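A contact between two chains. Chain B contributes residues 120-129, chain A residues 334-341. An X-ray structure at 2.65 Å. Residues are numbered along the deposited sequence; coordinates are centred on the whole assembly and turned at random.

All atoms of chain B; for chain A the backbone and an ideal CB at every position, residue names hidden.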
ATOM      1  N   GLY B 120      -5.595   8.939 -28.489  1.00 41.21           N
ATOM      2  CA  GLY B 120      -6.880   8.346 -28.114  1.00 40.84           C
ATOM      3  C   GLY B 120      -7.484   9.085 -26.932  1.00 46.23           C
ATOM      4  O   GLY B 120      -8.507   9.761 -27.090  1.00 46.95           O
ATOM      5  N   PRO B 121      -6.820   9.071 -25.748  1.00 42.87           N
ATOM      6  CA  PRO B 121      -7.340   9.834 -24.594  1.00 42.22           C
ATOM      7  C   PRO B 121      -7.560  11.325 -24.887  1.00 44.28           C
ATOM      8  O   PRO B 121      -8.566  11.858 -24.429  1.00 45.45           O
ATOM      9  CB  PRO B 121      -6.259   9.626 -23.532  1.00 43.40           C
ATOM     10  CG  PRO B 121      -5.671   8.310 -23.871  1.00 47.41           C
ATOM     11  CD  PRO B 121      -5.624   8.293 -25.364  1.00 43.92           C
ATOM     12  N   ALA B 122      -6.664  11.984 -25.670  1.00 38.10           N
ATOM     13  CA  ALA B 122      -6.805  13.395 -26.076  1.00 36.80           C
ATOM     14  C   ALA B 122      -8.127  13.621 -26.805  1.00 41.32           C
ATOM     15  O   ALA B 122      -8.866  14.540 -26.457  1.00 42.09           O
ATOM     16  CB  ALA B 122      -5.639  13.821 -26.961  1.00 37.28           C
ATOM     17  N   LEU B 123      -8.457  12.762 -27.782  1.00 38.13           N
ATOM     18  CA  LEU B 123      -9.707  12.868 -28.540  1.00 38.23           C
ATOM     19  C   LEU B 123     -10.938  12.608 -27.635  1.00 42.52           C
ATOM     20  O   LEU B 123     -11.967  13.265 -27.805  1.00 41.98           O
ATOM     21  CB  LEU B 123      -9.693  11.936 -29.750  1.00 37.96           C
ATOM     22  CG  LEU B 123      -8.903  12.465 -30.958  1.00 43.29           C
ATOM     23  CD1 LEU B 123      -8.716  11.393 -31.983  1.00 43.54           C
ATOM     24  CD2 LEU B 123      -9.578  13.686 -31.602  1.00 43.91           C
HETATM   25  N   MSE B 124     -10.802  11.697 -26.642  1.00 39.04           N
HETATM   26  CA  MSE B 124     -11.839  11.383 -25.652  1.00 38.11           C
HETATM   27  C   MSE B 124     -12.139  12.608 -24.817  1.00 42.15           C
HETATM   28  O   MSE B 124     -13.301  12.947 -24.630  1.00 43.06           O
HETATM   29  CB  MSE B 124     -11.408  10.223 -24.758  1.00 39.25           C
HETATM   30  CG  MSE B 124     -11.467   8.899 -25.455  1.00 46.78           C
HETATM   31 SE   MSE B 124     -10.860   7.472 -24.306  0.75 55.02          SE
HETATM   32  CE  MSE B 124      -9.739   6.505 -25.649  1.00 51.02           C
ATOM     33  N   TYR B 125     -11.076  13.295 -24.360  1.00 38.37           N
ATOM     34  CA  TYR B 125     -11.131  14.529 -23.594  1.00 38.12           C
ATOM     35  C   TYR B 125     -11.815  15.620 -24.409  1.00 44.64           C
ATOM     36  O   TYR B 125     -12.656  16.329 -23.862  1.00 47.28           O
ATOM     37  CB  TYR B 125      -9.713  14.969 -23.238  1.00 38.43           C
ATOM     38  CG  TYR B 125      -9.098  14.395 -21.987  1.00 38.72           C
ATOM     39  CD1 TYR B 125      -9.252  13.044 -21.661  1.00 40.10           C
ATOM     40  CD2 TYR B 125      -8.302  15.180 -21.157  1.00 38.04           C
ATOM     41  CE1 TYR B 125      -8.658  12.505 -20.518  1.00 38.54           C
ATOM     42  CE2 TYR B 125      -7.707  14.651 -20.017  1.00 37.33           C
ATOM     43  CZ  TYR B 125      -7.879  13.314 -19.706  1.00 39.98           C
ATOM     44  OH  TYR B 125      -7.272  12.825 -18.580  1.00 37.77           O
ATOM     45  N   LEU B 126     -11.490  15.724 -25.724  1.00 39.47           N
ATOM     46  CA  LEU B 126     -12.060  16.728 -26.627  1.00 39.44           C
ATOM     47  C   LEU B 126     -13.561  16.532 -26.781  1.00 43.30           C
ATOM     48  O   LEU B 126     -14.294  17.520 -26.761  1.00 43.71           O
ATOM     49  CB  LEU B 126     -11.352  16.743 -28.003  1.00 39.32           C
ATOM     50  CG  LEU B 126      -9.914  17.306 -28.009  1.00 42.97           C
ATOM     51  CD1 LEU B 126      -9.167  16.934 -29.281  1.00 43.23           C
ATOM     52  CD2 LEU B 126      -9.893  18.799 -27.795  1.00 43.32           C
ATOM     53  N   ALA B 127     -14.024  15.270 -26.879  1.00 40.16           N
ATOM     54  CA  ALA B 127     -15.451  14.916 -26.964  1.00 40.79           C
ATOM     55  C   ALA B 127     -16.174  15.352 -25.695  1.00 45.48           C
ATOM     56  O   ALA B 127     -17.294  15.868 -25.785  1.00 46.36           O
ATOM     57  CB  ALA B 127     -15.623  13.414 -27.179  1.00 41.17           C
ATOM     58  N   LYS B 128     -15.499  15.208 -24.523  1.00 41.92           N
ATOM     59  CA  LYS B 128     -16.040  15.619 -23.232  1.00 42.60           C
ATOM     60  C   LYS B 128     -16.131  17.152 -23.161  1.00 47.54           C
ATOM     61  O   LYS B 128     -17.196  17.661 -22.793  1.00 47.55           O
ATOM     62  CB  LYS B 128     -15.240  15.033 -22.051  1.00 44.46           C
ATOM     63  CG  LYS B 128     -15.918  15.248 -20.683  1.00 55.25           C
ATOM     64  CD  LYS B 128     -17.237  14.502 -20.510  1.00 60.31           C
ATOM     65  CE  LYS B 128     -18.019  15.029 -19.337  1.00 70.06           C
ATOM     66  NZ  LYS B 128     -19.164  14.147 -19.013  1.00 78.49           N
ATOM     67  N   ILE B 129     -15.047  17.880 -23.571  1.00 43.76           N
ATOM     68  CA  ILE B 129     -14.979  19.355 -23.637  1.00 43.58           C
ATOM     69  C   ILE B 129     -16.143  19.879 -24.511  1.00 47.94           C
ATOM     70  O   ILE B 129     -16.792  20.854 -24.124  1.00 49.38           O
ATOM     71  CB  ILE B 129     -13.587  19.855 -24.154  1.00 45.91           C
ATOM     72  CG1 ILE B 129     -12.453  19.445 -23.195  1.00 44.48           C
ATOM     73  CG2 ILE B 129     -13.572  21.378 -24.375  1.00 46.83           C
ATOM     74  CD1 ILE B 129     -11.087  19.275 -23.857  1.00 42.59           C
TER
ATOM     75  N   UNK A 334     -13.461  10.296 -11.402  1.00 41.57           N
ATOM     76  CA  UNK A 334     -14.408  11.069 -12.194  1.00 43.32           C
ATOM     77  C   UNK A 334     -13.977  11.078 -13.664  1.00 49.05           C
ATOM     78  O   UNK A 334     -14.819  10.824 -14.531  1.00 49.05           O
ATOM     79  CB  UNK A 334     -14.520  12.497 -11.656  1.00 43.32           C
ATOM     80  N   UNK A 335     -12.671  11.317 -13.943  1.00 46.20           N
ATOM     81  CA  UNK A 335     -12.151  11.336 -15.311  1.00 47.05           C
ATOM     82  C   UNK A 335     -12.367   9.969 -15.949  1.00 50.60           C
ATOM     83  O   UNK A 335     -12.930   9.911 -17.032  1.00 51.67           O
ATOM     84  CB  UNK A 335     -10.668  11.714 -15.331  1.00 47.05           C
ATOM     85  N   UNK A 336     -11.987   8.883 -15.274  1.00 46.24           N
ATOM     86  CA  UNK A 336     -12.158   7.536 -15.820  1.00 46.10           C
ATOM     87  C   UNK A 336     -13.624   7.219 -16.163  1.00 50.58           C
ATOM     88  O   UNK A 336     -13.910   6.754 -17.272  1.00 51.40           O
ATOM     89  CB  UNK A 336     -11.628   6.505 -14.821  1.00 46.10           C
ATOM     90  N   UNK A 337     -14.546   7.520 -15.248  1.00 45.74           N
ATOM     91  CA  UNK A 337     -15.944   7.194 -15.463  1.00 45.73           C
ATOM     92  C   UNK A 337     -16.632   8.131 -16.403  1.00 50.12           C
ATOM     93  O   UNK A 337     -17.450   7.663 -17.183  1.00 52.15           O
ATOM     94  CB  UNK A 337     -16.692   7.181 -14.129  1.00 45.73           C
ATOM     95  N   UNK A 338     -16.318   9.426 -16.371  1.00 44.51           N
ATOM     96  CA  UNK A 338     -16.996  10.360 -17.252  1.00 44.46           C
ATOM     97  C   UNK A 338     -16.365  10.449 -18.642  1.00 46.89           C
ATOM     98  O   UNK A 338     -17.092  10.726 -19.590  1.00 48.07           O
ATOM     99  CB  UNK A 338     -17.012  11.748 -16.607  1.00 44.46           C
ATOM    100  N   UNK A 339     -15.054  10.190 -18.789  1.00 42.47           N
ATOM    101  CA  UNK A 339     -14.383  10.296 -20.090  1.00 43.08           C
ATOM    102  C   UNK A 339     -14.247   8.914 -20.795  1.00 49.46           C
ATOM    103  O   UNK A 339     -14.459   8.840 -22.011  1.00 50.58           O
ATOM    104  CB  UNK A 339     -13.000  10.923 -19.901  1.00 43.08           C
ATOM    105  N   UNK A 340     -13.921   7.832 -20.063  1.00 45.85           N
ATOM    106  CA  UNK A 340     -13.740   6.514 -20.698  1.00 45.55           C
ATOM    107  C   UNK A 340     -15.043   5.686 -20.668  1.00 47.90           C
ATOM    108  O   UNK A 340     -15.016   4.492 -20.358  1.00 48.01           O
ATOM    109  CB  UNK A 340     -12.619   5.745 -19.997  1.00 45.55           C
ATOM    110  N   UNK A 341     -16.168   6.310 -21.061  1.00 43.08           N
ATOM    111  CA  UNK A 341     -17.495   5.680 -21.081  1.00 42.26           C
ATOM    112  C   UNK A 341     -17.646   4.607 -22.146  1.00 47.21           C
ATOM    113  O   UNK A 341     -18.671   3.935 -22.168  1.00 47.21           O
ATOM    114  CB  UNK A 341     -18.570   6.748 -21.296  1.00 42.26           C
TER

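The chain B stretch is helical throughout. It offers chain A the side chains of Pro B121, Met B124, Tyr B125 and Lys B128. Chain A is helical from 334 to 339, and the two helix axes cross at 76°, 10.7 Å apart at their closest.

Position 334 has nothing of chain B within 5.5 Å of its ideal CB. Chain B sets no preference here. The deposited residue is Ile A334, which makes no contact.

Position 335 points its CA-to-CB bond sideways. The ideal CB lies 4.8 Å from Tyr B125 OH. A medium aliphatic side chain could pack on the end of the tyrosine, and a polar one could seek the hydroxyl. The residue is Ile A335. Its CG2 lies 3.6 Å from Tyr B125 OH and 4.0 Å from Tyr B125 CZ, a packing contact.

Positions 336 and 337 are out of reach, and chain B favours no side chain at either. They are Ala A336 and Asn A337.

Position 338 also points sideways, but its ideal CB is 4.0 Å from Lys B128 NZ. A positive charge nearby suits Asp or Glu. The residue is Glu A338. Its OE1 lies 3.7 Å from Lys B128 NZ, a long salt bridge. No hydrogen bond joins the two stretches.

Position 339 points toward chain B. The ideal CB is 4.7 Å from Tyr B125 CD1, 5.2 Å from Lys B128 CB and 5.2 Å from Met B124 O. The space before it is short and mostly apolar, so Val, Ile or perhaps Ala or Thr would suit. The residue is Val A339, with chi1 in t. Its CG1 packs 3.7 Å from Met B124 CB and 3.6 Å from Tyr B125 CD1. Its CG2 lies 4.2 Å from Lys B128 CG, against the aliphatic part of the lysine. It loses the most surface to chain B of any residue in its stretch.

Position 340 leaves helical geometry, with phi/psi of -93/48. Its CA-to-CB bond points sideways, and the ideal CB is 5.0 Å from Met B124 SE. A long apolar or aromatic side chain could reach the selenium and Pro B121. The residue is Phe A340. Met B124 SE, of a selenomethionine, sits over one ring face, 4.1 Å from the centroid of the Phe A340 ring.

Position 341 is out of reach and unconstrained by chain B. It is Thr A341.

Chain A, residues 334-341: IIANEVFT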
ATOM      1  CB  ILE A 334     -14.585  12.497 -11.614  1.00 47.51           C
ATOM      2  CG1 ILE A 334     -15.149  12.411 -10.179  1.00 48.13           C
ATOM      3  CG2 ILE A 334     -15.489  13.372 -12.512  1.00 48.61           C
ATOM      4  CD1 ILE A 334     -15.055  13.721  -9.335  1.00 61.23           C
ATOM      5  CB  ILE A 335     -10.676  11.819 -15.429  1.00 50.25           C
ATOM      6  CG1 ILE A 335     -10.563  13.327 -15.066  1.00 51.64           C
ATOM      7  CG2 ILE A 335     -10.119  11.574 -16.853  1.00 51.16           C
ATOM      8  CD1 ILE A 335      -9.134  13.757 -14.495  1.00 55.97           C
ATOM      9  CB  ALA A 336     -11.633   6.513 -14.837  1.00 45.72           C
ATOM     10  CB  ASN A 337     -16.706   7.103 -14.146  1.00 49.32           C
ATOM     11  CG  ASN A 337     -16.417   5.777 -13.449  1.00 90.67           C
ATOM     12  OD1 ASN A 337     -15.436   5.642 -12.682  1.00 84.34           O
ATOM     13  ND2 ASN A 337     -17.193   4.732 -13.792  1.00 82.43           N
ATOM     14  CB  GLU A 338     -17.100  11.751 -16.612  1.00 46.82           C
ATOM     15  CG  GLU A 338     -18.008  11.768 -15.386  1.00 58.63           C
ATOM     16  CD  GLU A 338     -18.325  13.111 -14.758  1.00 83.03           C
ATOM     17  OE1 GLU A 338     -18.127  14.155 -15.423  1.00 87.39           O
ATOM     18  OE2 GLU A 338     -18.807  13.112 -13.602  1.00 70.76           O
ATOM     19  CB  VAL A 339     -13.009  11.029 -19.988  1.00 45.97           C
ATOM     20  CG1 VAL A 339     -12.368  11.229 -21.353  1.00 46.28           C
ATOM     21  CG2 VAL A 339     -13.146  12.368 -19.268  1.00 45.90           C
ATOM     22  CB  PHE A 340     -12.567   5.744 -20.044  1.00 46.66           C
ATOM     23  CG  PHE A 340     -11.201   6.384 -20.192  1.00 49.18           C
ATOM     24  CD1 PHE A 340     -10.872   7.536 -19.487  1.00 53.16           C
ATOM     25  CD2 PHE A 340     -10.230   5.816 -21.004  1.00 52.31           C
ATOM     26  CE1 PHE A 340      -9.619   8.149 -19.644  1.00 54.18           C
ATOM     27  CE2 PHE A 340      -8.973   6.422 -21.152  1.00 55.47           C
ATOM     28  CZ  PHE A 340      -8.676   7.580 -20.466  1.00 53.39           C
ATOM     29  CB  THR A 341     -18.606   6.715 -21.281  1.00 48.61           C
ATOM     30  OG1 THR A 341     -18.434   7.410 -22.531  1.00 50.60           O
ATOM     31  CG2 THR A 341     -18.718   7.668 -20.125  1.00 43.61           C
TER
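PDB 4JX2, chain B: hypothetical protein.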